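Local coordinates for Non-structural protein 3 (Porcine deltacoronavirus, PDB 6LN0), which joins a macro domain and a papain-like peptidase domain in one chain and probably cleaves the viral replicase polyprotein, at residues Y274-R277 with L283-E286; P278-L283 with V296-A301; W242-S245 with L250-L253. All coordinates share one frame; numbering follows the deposited sequence.

Interaction 1: Y274-R277 with L283-E286; sequences YQFR and LYRE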
ATOM      1  N   TYR A 274      33.973   8.362  13.626  1.00 55.72           N
ATOM      2  CA  TYR A 274      32.649   8.963  13.614  1.00 50.69           C
ATOM      3  C   TYR A 274      31.669   8.122  14.424  1.00 50.85           C
ATOM      4  O   TYR A 274      31.864   6.922  14.616  1.00 56.86           O
ATOM      5  CB  TYR A 274      32.143   9.106  12.179  1.00 49.64           C
ATOM      6  CG  TYR A 274      33.003   9.962  11.272  1.00 46.90           C
ATOM      7  CD1 TYR A 274      33.542  11.164  11.716  1.00 46.15           C
ATOM      8  CD2 TYR A 274      33.268   9.565   9.969  1.00 41.95           C
ATOM      9  CE1 TYR A 274      34.322  11.941  10.881  1.00 49.04           C
ATOM     10  CE2 TYR A 274      34.041  10.322   9.129  1.00 42.55           C
ATOM     11  CZ  TYR A 274      34.570  11.519   9.581  1.00 50.95           C
ATOM     12  OH  TYR A 274      35.347  12.298   8.736  1.00 48.72           O
ATOM     13  N   GLN A 275      30.599   8.768  14.897  1.00 50.31           N
ATOM     14  CA  GLN A 275      29.528   8.087  15.619  1.00 51.62           C
ATOM     15  C   GLN A 275      28.182   8.378  14.959  1.00 47.72           C
ATOM     16  O   GLN A 275      27.782   9.539  14.846  1.00 48.11           O
ATOM     17  CB  GLN A 275      29.488   8.497  17.096  1.00 56.03           C
ATOM     18  CG  GLN A 275      28.182   8.032  17.762  1.00 62.50           C
ATOM     19  CD  GLN A 275      28.191   8.120  19.276  1.00 72.23           C
ATOM     20  OE1 GLN A 275      28.859   8.973  19.863  1.00 80.92           O
ATOM     21  NE2 GLN A 275      27.427   7.238  19.918  1.00 72.40           N
ATOM     22  N   PHE A 276      27.483   7.326  14.549  1.00 48.69           N
ATOM     23  CA  PHE A 276      26.179   7.461  13.909  1.00 47.25           C
ATOM     24  C   PHE A 276      25.163   8.152  14.820  1.00 46.32           C
ATOM     25  O   PHE A 276      25.171   7.983  16.038  1.00 52.63           O
ATOM     26  CB  PHE A 276      25.637   6.080  13.550  1.00 44.93           C
ATOM     27  CG  PHE A 276      26.309   5.442  12.380  1.00 50.07           C
ATOM     28  CD1 PHE A 276      26.296   6.055  11.135  1.00 44.88           C
ATOM     29  CD2 PHE A 276      26.909   4.187  12.512  1.00 48.40           C
ATOM     30  CE1 PHE A 276      26.894   5.445  10.047  1.00 46.85           C
ATOM     31  CE2 PHE A 276      27.510   3.566  11.433  1.00 46.33           C
ATOM     32  CZ  PHE A 276      27.509   4.194  10.194  1.00 49.75           C
ATOM     33  N   ARG A 277      24.241   8.893  14.212  1.00 41.08           N
ATOM     34  CA  ARG A 277      23.094   9.407  14.943  1.00 50.10           C
ATOM     35  C   ARG A 277      22.264   8.252  15.535  1.00 50.75           C
ATOM     36  O   ARG A 277      22.368   7.109  15.089  1.00 48.92           O
ATOM     37  CB  ARG A 277      22.243  10.280  14.020  1.00 37.40           C
ATOM     38  CG  ARG A 277      21.429   9.502  13.028  1.00 43.63           C
ATOM     39  CD  ARG A 277      20.876  10.438  12.004  1.00 40.23           C
ATOM     40  NE  ARG A 277      20.366   9.763  10.827  1.00 40.79           N
ATOM     41  CZ  ARG A 277      19.132   9.287  10.717  1.00 47.54           C
ATOM     42  NH1 ARG A 277      18.278   9.400  11.725  1.00 49.59           N
ATOM     43  NH2 ARG A 277      18.747   8.702   9.591  1.00 50.68           N
ATOM     44  N   LEU A 283      21.070   0.319  14.265  1.00 53.42           N
ATOM     45  CA  LEU A 283      21.303  -0.720  13.270  1.00 47.88           C
ATOM     46  C   LEU A 283      22.757  -1.165  13.318  1.00 53.62           C
ATOM     47  O   LEU A 283      23.063  -2.362  13.223  1.00 56.57           O
ATOM     48  CB  LEU A 283      20.934  -0.220  11.872  1.00 45.33           C
ATOM     49  CG  LEU A 283      19.589   0.508  11.684  1.00 44.99           C
ATOM     50  CD1 LEU A 283      19.295   0.700  10.214  1.00 37.26           C
ATOM     51  CD2 LEU A 283      18.442  -0.228  12.365  1.00 41.85           C
ATOM     52  N   TYR A 284      23.663  -0.213  13.529  1.00 50.92           N
ATOM     53  CA  TYR A 284      25.087  -0.495  13.397  1.00 53.08           C
ATOM     54  C   TYR A 284      25.583  -1.372  14.533  1.00 51.34           C
ATOM     55  O   TYR A 284      26.359  -2.302  14.305  1.00 50.21           O
ATOM     56  CB  TYR A 284      25.843   0.817  13.343  1.00 49.50           C
ATOM     57  CG  TYR A 284      27.328   0.736  13.241  1.00 49.54           C
ATOM     58  CD1 TYR A 284      27.942   0.120  12.163  1.00 50.20           C
ATOM     59  CD2 TYR A 284      28.131   1.353  14.193  1.00 51.63           C
ATOM     60  CE1 TYR A 284      29.330   0.097  12.057  1.00 51.34           C
ATOM     61  CE2 TYR A 284      29.512   1.339  14.092  1.00 50.90           C
ATOM     62  CZ  TYR A 284      30.106   0.713  13.029  1.00 51.05           C
ATOM     63  OH  TYR A 284      31.480   0.690  12.942  1.00 51.68           O
ATOM     64  N   ARG A 285      25.112  -1.124  15.755  1.00 52.75           N
ATOM     65  CA  ARG A 285      25.508  -2.001  16.849  1.00 53.47           C
ATOM     66  C   ARG A 285      24.938  -3.412  16.674  1.00 59.96           C
ATOM     67  O   ARG A 285      25.541  -4.379  17.150  1.00 67.29           O
ATOM     68  CB  ARG A 285      25.129  -1.365  18.191  1.00 58.74           C
ATOM     69  CG  ARG A 285      26.089  -0.205  18.552  1.00 67.27           C
ATOM     70  CD  ARG A 285      26.017   0.256  20.012  1.00 77.13           C
ATOM     71  NE  ARG A 285      24.659   0.610  20.431  1.00 82.72           N
ATOM     72  CZ  ARG A 285      24.376   1.443  21.432  1.00 83.38           C
ATOM     73  NH1 ARG A 285      25.358   2.021  22.111  1.00 83.29           N
ATOM     74  NH2 ARG A 285      23.113   1.704  21.751  1.00 81.34           N
ATOM     75  N   GLU A 286      23.831  -3.578  15.944  1.00 56.00           N
ATOM     76  CA  GLU A 286      23.438  -4.932  15.557  1.00 59.41           C
ATOM     77  C   GLU A 286      24.491  -5.554  14.652  1.00 59.22           C
ATOM     78  O   GLU A 286      25.025  -6.629  14.943  1.00 64.27           O
ATOM     79  CB  GLU A 286      22.075  -4.934  14.867  1.00 58.36           C
ATOM     80  CG  GLU A 286      20.939  -4.813  15.832  1.00 57.82           C
ATOM     81  CD  GLU A 286      19.570  -4.811  15.165  1.00 63.05           C
ATOM     82  OE1 GLU A 286      19.420  -5.350  14.039  1.00 68.91           O
ATOM     83  OE2 GLU A 286      18.630  -4.275  15.793  1.00 65.77           O
TER

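Interaction 2: P278-L283 with V296-A301; sequences PAIDAL and VAWIYA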
ATOM      1  N   PRO A 278      21.438   8.536  16.550  1.00 49.10           N
ATOM      2  CA  PRO A 278      20.820   7.444  17.333  1.00 52.65           C
ATOM      3  C   PRO A 278      20.104   6.361  16.528  1.00 48.08           C
ATOM      4  O   PRO A 278      20.344   5.171  16.749  1.00 49.81           O
ATOM      5  CB  PRO A 278      19.852   8.219  18.242  1.00 53.83           C
ATOM      6  CG  PRO A 278      20.578   9.499  18.504  1.00 52.20           C
ATOM      7  CD  PRO A 278      21.229   9.848  17.198  1.00 51.23           C
ATOM      8  N   ALA A 279      19.225   6.735  15.603  1.00 46.05           N
ATOM      9  CA  ALA A 279      18.496   5.715  14.857  1.00 50.19           C
ATOM     10  C   ALA A 279      19.444   4.778  14.118  1.00 54.47           C
ATOM     11  O   ALA A 279      19.204   3.569  14.056  1.00 49.98           O
ATOM     12  CB  ALA A 279      17.519   6.364  13.881  1.00 46.91           C
ATOM     13  N   ILE A 280      20.534   5.310  13.563  1.00 48.22           N
ATOM     14  CA  ILE A 280      21.391   4.490  12.718  1.00 47.62           C
ATOM     15  C   ILE A 280      22.399   3.721  13.570  1.00 50.71           C
ATOM     16  O   ILE A 280      22.746   2.584  13.237  1.00 49.35           O
ATOM     17  CB  ILE A 280      22.087   5.337  11.623  1.00 44.89           C
ATOM     18  CG1 ILE A 280      21.065   6.053  10.727  1.00 44.01           C
ATOM     19  CG2 ILE A 280      23.003   4.489  10.732  1.00 41.93           C
ATOM     20  CD1 ILE A 280      19.844   5.157  10.253  1.00 45.15           C
ATOM     21  N   ASP A 281      22.845   4.292  14.694  1.00 52.67           N
ATOM     22  CA  ASP A 281      23.762   3.565  15.569  1.00 52.95           C
ATOM     23  C   ASP A 281      23.106   2.302  16.106  1.00 56.55           C
ATOM     24  O   ASP A 281      23.798   1.319  16.407  1.00 57.83           O
ATOM     25  CB  ASP A 281      24.231   4.477  16.714  1.00 54.53           C
ATOM     26  CG  ASP A 281      25.424   3.900  17.488  1.00 62.37           C
ATOM     27  OD1 ASP A 281      26.496   3.708  16.893  1.00 65.90           O
ATOM     28  OD2 ASP A 281      25.294   3.648  18.704  1.00 71.00           O
ATOM     29  N   ALA A 282      21.768   2.301  16.190  1.00 50.36           N
ATOM     30  CA  ALA A 282      21.031   1.106  16.592  1.00 54.26           C
ATOM     31  C   ALA A 282      21.153  -0.009  15.559  1.00 55.11           C
ATOM     32  O   ALA A 282      21.277  -1.183  15.924  1.00 56.34           O
ATOM     33  CB  ALA A 282      19.552   1.445  16.835  1.00 46.45           C
ATOM     34  N   LEU A 283      21.070   0.319  14.265  1.00 53.42           N
ATOM     35  CA  LEU A 283      21.303  -0.720  13.270  1.00 47.88           C
ATOM     36  C   LEU A 283      22.757  -1.165  13.318  1.00 53.62           C
ATOM     37  O   LEU A 283      23.063  -2.362  13.223  1.00 56.57           O
ATOM     38  CB  LEU A 283      20.934  -0.220  11.872  1.00 45.33           C
ATOM     39  CG  LEU A 283      19.589   0.508  11.684  1.00 44.99           C
ATOM     40  CD1 LEU A 283      19.295   0.700  10.214  1.00 37.26           C
ATOM     41  CD2 LEU A 283      18.442  -0.228  12.365  1.00 41.85           C
ATOM     42  N   VAL A 296      22.522  -3.409   6.665  1.00 42.05           N
ATOM     43  CA  VAL A 296      22.820  -3.610   5.251  1.00 41.12           C
ATOM     44  C   VAL A 296      21.620  -3.267   4.387  1.00 39.45           C
ATOM     45  O   VAL A 296      21.761  -2.684   3.301  1.00 41.56           O
ATOM     46  CB  VAL A 296      23.283  -5.062   5.010  1.00 42.62           C
ATOM     47  CG1 VAL A 296      23.381  -5.324   3.541  1.00 39.40           C
ATOM     48  CG2 VAL A 296      24.655  -5.297   5.663  1.00 46.58           C
ATOM     49  N   ALA A 297      20.423  -3.669   4.825  1.00 40.56           N
ATOM     50  CA  ALA A 297      19.215  -3.335   4.076  1.00 40.44           C
ATOM     51  C   ALA A 297      19.027  -1.824   4.006  1.00 38.22           C
ATOM     52  O   ALA A 297      18.688  -1.271   2.950  1.00 37.74           O
ATOM     53  CB  ALA A 297      18.000  -4.004   4.715  1.00 38.72           C
ATOM     54  N   TRP A 298      19.268  -1.137   5.113  1.00 35.79           N
ATOM     55  CA  TRP A 298      19.287   0.317   5.076  1.00 38.60           C
ATOM     56  C   TRP A 298      20.287   0.851   4.050  1.00 42.24           C
ATOM     57  O   TRP A 298      20.020   1.860   3.386  1.00 44.14           O
ATOM     58  CB  TRP A 298      19.592   0.860   6.470  1.00 39.50           C
ATOM     59  CG  TRP A 298      19.619   2.342   6.519  1.00 44.86           C
ATOM     60  CD1 TRP A 298      18.545   3.205   6.403  1.00 40.49           C
ATOM     61  CD2 TRP A 298      20.774   3.166   6.700  1.00 42.37           C
ATOM     62  NE1 TRP A 298      18.977   4.508   6.509  1.00 41.35           N
ATOM     63  CE2 TRP A 298      20.335   4.515   6.695  1.00 43.19           C
ATOM     64  CE3 TRP A 298      22.129   2.899   6.876  1.00 38.30           C
ATOM     65  CZ2 TRP A 298      21.213   5.582   6.841  1.00 40.19           C
ATOM     66  CZ3 TRP A 298      23.002   3.967   7.034  1.00 40.39           C
ATOM     67  CH2 TRP A 298      22.544   5.285   7.016  1.00 37.64           C
ATOM     68  N   ILE A 299      21.449   0.211   3.896  1.00 41.65           N
ATOM     69  CA  ILE A 299      22.412   0.733   2.926  1.00 41.61           C
ATOM     70  C   ILE A 299      21.866   0.585   1.520  1.00 39.41           C
ATOM     71  O   ILE A 299      21.944   1.512   0.704  1.00 44.84           O
ATOM     72  CB  ILE A 299      23.781   0.043   3.052  1.00 40.67           C
ATOM     73  CG1 ILE A 299      24.291   0.111   4.476  1.00 41.42           C
ATOM     74  CG2 ILE A 299      24.761   0.660   2.080  1.00 35.63           C
ATOM     75  CD1 ILE A 299      25.177   1.182   4.722  1.00 46.44           C
ATOM     76  N   TYR A 300      21.322  -0.589   1.209  1.00 39.36           N
ATOM     77  CA  TYR A 300      20.812  -0.826  -0.136  1.00 41.02           C
ATOM     78  C   TYR A 300      19.655   0.102  -0.471  1.00 43.13           C
ATOM     79  O   TYR A 300      19.577   0.620  -1.593  1.00 47.75           O
ATOM     80  CB  TYR A 300      20.358  -2.268  -0.282  1.00 42.42           C
ATOM     81  CG  TYR A 300      21.428  -3.230  -0.757  1.00 48.81           C
ATOM     82  CD1 TYR A 300      21.596  -3.482  -2.107  1.00 47.32           C
ATOM     83  CD2 TYR A 300      22.236  -3.914   0.153  1.00 41.07           C
ATOM     84  CE1 TYR A 300      22.534  -4.374  -2.547  1.00 51.26           C
ATOM     85  CE2 TYR A 300      23.170  -4.805  -0.276  1.00 50.24           C
ATOM     86  CZ  TYR A 300      23.325  -5.032  -1.635  1.00 51.80           C
ATOM     87  OH  TYR A 300      24.269  -5.922  -2.088  1.00 50.81           O
ATOM     88  N   ALA A 301      18.732   0.315   0.480  1.00 39.43           N
ATOM     89  CA  ALA A 301      17.572   1.169   0.202  1.00 44.80           C
ATOM     90  C   ALA A 301      17.965   2.642   0.108  1.00 41.10           C
ATOM     91  O   ALA A 301      17.387   3.396  -0.681  1.00 40.44           O
ATOM     92  CB  ALA A 301      16.496   0.984   1.276  1.00 38.60           C
TER

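Interaction 3: W242-S245 with L250-L253; sequences WVVS and LMHL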
ATOM      1  N   TRP A 242      23.004 -12.885   5.497  1.00 56.76           N
ATOM      2  CA  TRP A 242      24.404 -12.549   5.268  1.00 54.43           C
ATOM      3  C   TRP A 242      25.272 -13.215   6.319  1.00 55.95           C
ATOM      4  O   TRP A 242      24.793 -13.648   7.370  1.00 56.77           O
ATOM      5  CB  TRP A 242      24.682 -11.047   5.349  1.00 51.61           C
ATOM      6  CG  TRP A 242      23.790 -10.140   4.581  1.00 55.69           C
ATOM      7  CD1 TRP A 242      22.745  -9.420   5.080  1.00 51.80           C
ATOM      8  CD2 TRP A 242      23.892  -9.793   3.190  1.00 51.46           C
ATOM      9  NE1 TRP A 242      22.182  -8.665   4.084  1.00 55.12           N
ATOM     10  CE2 TRP A 242      22.864  -8.876   2.915  1.00 53.04           C
ATOM     11  CE3 TRP A 242      24.742 -10.174   2.155  1.00 51.89           C
ATOM     12  CZ2 TRP A 242      22.660  -8.338   1.647  1.00 51.02           C
ATOM     13  CZ3 TRP A 242      24.536  -9.641   0.894  1.00 50.30           C
ATOM     14  CH2 TRP A 242      23.508  -8.731   0.652  1.00 51.33           C
ATOM     15  N   VAL A 243      26.576 -13.245   6.051  1.00 56.34           N
ATOM     16  CA  VAL A 243      27.562 -13.685   7.030  1.00 53.23           C
ATOM     17  C   VAL A 243      28.514 -12.526   7.312  1.00 59.56           C
ATOM     18  O   VAL A 243      29.076 -11.931   6.382  1.00 57.62           O
ATOM     19  CB  VAL A 243      28.316 -14.934   6.531  1.00 63.31           C
ATOM     20  CG1 VAL A 243      29.709 -15.049   7.175  1.00 57.50           C
ATOM     21  CG2 VAL A 243      27.461 -16.203   6.749  1.00 51.60           C
ATOM     22  N   VAL A 244      28.677 -12.191   8.592  1.00 60.62           N
ATOM     23  CA  VAL A 244      29.685 -11.226   9.009  1.00 63.95           C
ATOM     24  C   VAL A 244      30.697 -11.937   9.900  1.00 64.15           C
ATOM     25  O   VAL A 244      30.421 -12.989  10.481  1.00 65.44           O
ATOM     26  CB  VAL A 244      29.092  -9.997   9.728  1.00 55.68           C
ATOM     27  CG1 VAL A 244      28.606  -8.986   8.707  1.00 50.76           C
ATOM     28  CG2 VAL A 244      27.985 -10.420  10.676  1.00 58.05           C
ATOM     29  N   SER A 245      31.868 -11.316  10.038  1.00 67.54           N
ATOM     30  CA  SER A 245      33.076 -12.035  10.440  1.00 67.53           C
ATOM     31  C   SER A 245      34.108 -11.040  10.951  1.00 65.85           C
ATOM     32  O   SER A 245      34.467 -10.116  10.215  1.00 66.48           O
ATOM     33  CB  SER A 245      33.619 -12.808   9.236  1.00 63.60           C
ATOM     34  OG  SER A 245      34.797 -13.495   9.561  1.00 72.67           O
ATOM     35  N   LEU A 250      38.241  -5.540  12.293  1.00 60.89           N
ATOM     36  CA  LEU A 250      36.914  -5.028  11.977  1.00 64.57           C
ATOM     37  C   LEU A 250      35.946  -6.169  11.667  1.00 64.69           C
ATOM     38  O   LEU A 250      36.350  -7.243  11.209  1.00 67.46           O
ATOM     39  CB  LEU A 250      36.974  -4.062  10.787  1.00 58.01           C
ATOM     40  CG  LEU A 250      37.652  -4.521   9.504  1.00 55.66           C
ATOM     41  CD1 LEU A 250      36.695  -5.345   8.666  1.00 57.95           C
ATOM     42  CD2 LEU A 250      38.121  -3.315   8.715  1.00 58.36           C
ATOM     43  N   MET A 251      34.656  -5.922  11.890  1.00 63.89           N
ATOM     44  CA  MET A 251      33.615  -6.879  11.501  1.00 64.22           C
ATOM     45  C   MET A 251      33.346  -6.727  10.003  1.00 54.11           C
ATOM     46  O   MET A 251      32.890  -5.676   9.550  1.00 59.24           O
ATOM     47  CB  MET A 251      32.356  -6.664  12.337  1.00 61.49           C
ATOM     48  CG  MET A 251      31.274  -7.720  12.114  1.00 69.75           C
ATOM     49  SD  MET A 251      31.609  -9.333  12.874  1.00 69.37           S
ATOM     50  CE  MET A 251      31.134  -9.031  14.568  1.00 68.76           C
ATOM     51  N   HIS A 252      33.664  -7.760   9.231  1.00 56.80           N
ATOM     52  CA  HIS A 252      33.634  -7.721   7.776  1.00 53.96           C
ATOM     53  C   HIS A 252      32.382  -8.401   7.246  1.00 56.32           C
ATOM     54  O   HIS A 252      31.890  -9.376   7.819  1.00 57.05           O
ATOM     55  CB  HIS A 252      34.862  -8.422   7.183  1.00 52.70           C
ATOM     56  CG  HIS A 252      34.820  -8.572   5.691  1.00 49.38           C
ATOM     57  ND1 HIS A 252      34.988  -7.508   4.830  1.00 54.98           N
ATOM     58  CD2 HIS A 252      34.641  -9.660   4.904  1.00 51.44           C
ATOM     59  CE1 HIS A 252      34.904  -7.929   3.580  1.00 50.20           C
ATOM     60  NE2 HIS A 252      34.689  -9.232   3.596  1.00 50.51           N
ATOM     61  N   LEU A 253      31.897  -7.914   6.117  1.00 54.86           N
ATOM     62  CA  LEU A 253      30.702  -8.467   5.501  1.00 56.52           C
ATOM     63  C   LEU A 253      31.157  -9.381   4.376  1.00 55.15           C
ATOM     64  O   LEU A 253      31.584  -8.898   3.322  1.00 53.34           O
ATOM     65  CB  LEU A 253      29.776  -7.365   4.994  1.00 54.20           C
ATOM     66  CG  LEU A 253      28.482  -7.817   4.314  1.00 52.68           C
ATOM     67  CD1 LEU A 253      27.444  -8.259   5.330  1.00 51.10           C
ATOM     68  CD2 LEU A 253      27.923  -6.718   3.448  1.00 49.27           C
TER

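Interaction 1: Y274-R277 with L283-E286
Phe276 points the edge of its ring at a face of Tyr284. The two rings form a T-shaped (edge-to-face) pair. Their planes are turned 76° from each other, and their centroids are 4.8 Å apart. The touching edge of Phe276 is the CD2–CE2 side. Phe276 CE2 comes closest, 3.4 Å from Tyr284 CG. It sits over the tyrosine face, displaced from the ring centre toward the rim. Phe276 CD2 lies beside it, 3.5 Å from Tyr284 CD2. The same edge also reaches the root of the tyrosine, with Phe276 CD2 3.6 Å from Tyr284 CB. The closest approaches fall at CB, CG and the CD atoms of Tyr284. The first torsions bring the rings together. Tyr284 carries CG anti to its backbone N (chi1 179°), which sends its ring out from the helix toward the preceding loop. Phe276 has CG beside its own N (chi1 -74°), and its ring reaches back to meet it.

Phe276 belongs to the loop that leads from helix 260-270 into helix 278-287. Arg277, next in the chain, occupies the N-cap position of the second helix. Tyr284 lies about two turns into that helix. The pair thus ties the entry loop to the helix it starts, within the papain-like peptidase region. This mainly helical part probably corresponds to the thumb of the coronavirus papain-like proteases.

Phe276 is buried, stacks with Phe269 and touches Leu320 of helix 313-322, while Tyr284 meets the ring of Phe295. The loop itself is anchored by polar groups: the backbone N of Gln275 bonds to the Asp325 carboxylate, and the Arg277 guanidinium bonds to Asn323 and to the carbonyl of Glu223.

Interaction 2: P278-L283 with V296-A301
Ile280 lies over one face of the Trp298 indole. Its CD1 methyl makes a CH-pi contact with the six-membered ring, 4.0 Å from the centroid and 26° off the ring normal. The methyl is not centred on the ring. Ile280 CD1 sits toward the side shared with the pyrrole, 3.6 Å from Trp298 CE2. The other branch, Ile280 CG2, meets the far side of the benzo ring, 3.7 Å from Trp298 CZ3. Ile280 CG1 lies 3.9 Å from Trp298 CZ2. The two branches thus spread across the ring while the side chains cross at about a right angle. With CG1 beside the backbone N (chi1 -59°) and CG2 anti to it, both arms of Ile280 can reach the same face.

Leu283 follows three residues later, almost one helical turn on. Leu283 CD1 packs at the base of the tryptophan, 3.8 Å from Trp298 CB. It approaches the indole obliquely.

The contact joins helices 278-287 and 293-302 in the helical part of the papain-like peptidase domain. Two aliphatic residues of the first helix pack on the same side of one large aromatic of the second. All three are buried, and no hydrogen bond passes between the segments.

A fully extended first torsion (chi1 -180°) carries the Trp298 indole out from its helix toward Ile280. Its NE1 is bonded to the carbonyl of Leu224, which satisfies the buried N-H and fixes the ring. Leu319 and Leu320 of helix 313-322 and Tyr234 of helix 228-237 also touch the indole.

Interaction 3: W242-S245 with L250-L253
Val244 meets the opposite strand through CB and CG1. Val244 CB lies 3.4 Å from His252 O, and Met251 CG is its other near neighbour. From CB the chain forks. CG1 stands beside the backbone N (chi1 -83°), and this turns it toward the second strand. Val244 CG1 lies 3.4 Å from His252 O and 3.6 Å from Leu253 CD1. The side chains of Val244 and Leu253 cross at a slant on the same face of the sheet. Leu253 CD1 also reaches Trp242 CB, at 3.9 Å, and so bridges two residues of the first segment.

These segments form an antiparallel beta hairpin, strands 244-247 and 250-253, within the papain-like peptidase region. Val244 and Leu253 are a non-hydrogen-bonded pair. Ser245 and His252 are the neighbouring hydrogen-bonded pair. Its two bonds differ. His252 N gives a nearly straight bond to Ser245 O (2.7 Å, 172°), although the donor stands above the carbonyl plane. The return bond, from Ser245 N to His252 O, is bent to 125° and weak. A CA-H...O contact from Val244 CA, 3.1 Å from His252 O, adds to it.

Met251 bends at both chi2 and chi3, and its sulfur turns back over the first strand. Met251 SD comes 3.5 Å from Ser245 N. The hairpin rests on the helices of the domain. The backbone carbonyl of Met251 accepts bonds from Gln270 and Tyr287, and the His252 ring is bonded through ND1 to Asn267 of helix 260-270. Trp242 packs on Val296 and Tyr300 of helix 293-302.

From the N terminus, interaction 3 comes first. It closes the hairpin, whose strands 244-247 and 250-253 are joined by the turn at 248-249. Helix 260-270 follows before the next contact opens. Interaction 1 closes the first turns of helix 278-287 against its entry loop. Interaction 2 then closes the longer connection from that helix to helix 293-302. Interactions 1 and 2 interleave rather than nest: 278-283 lies inside the span of interaction 1, and 296-301 lies beyond it. They share Leu283 and touch where Phe276 packs on Asp281. Interaction 3 stands in series with both. It still meets interaction 2 in space, through Trp242 and Leu253 against Val296, so the hairpin is tied to the helices.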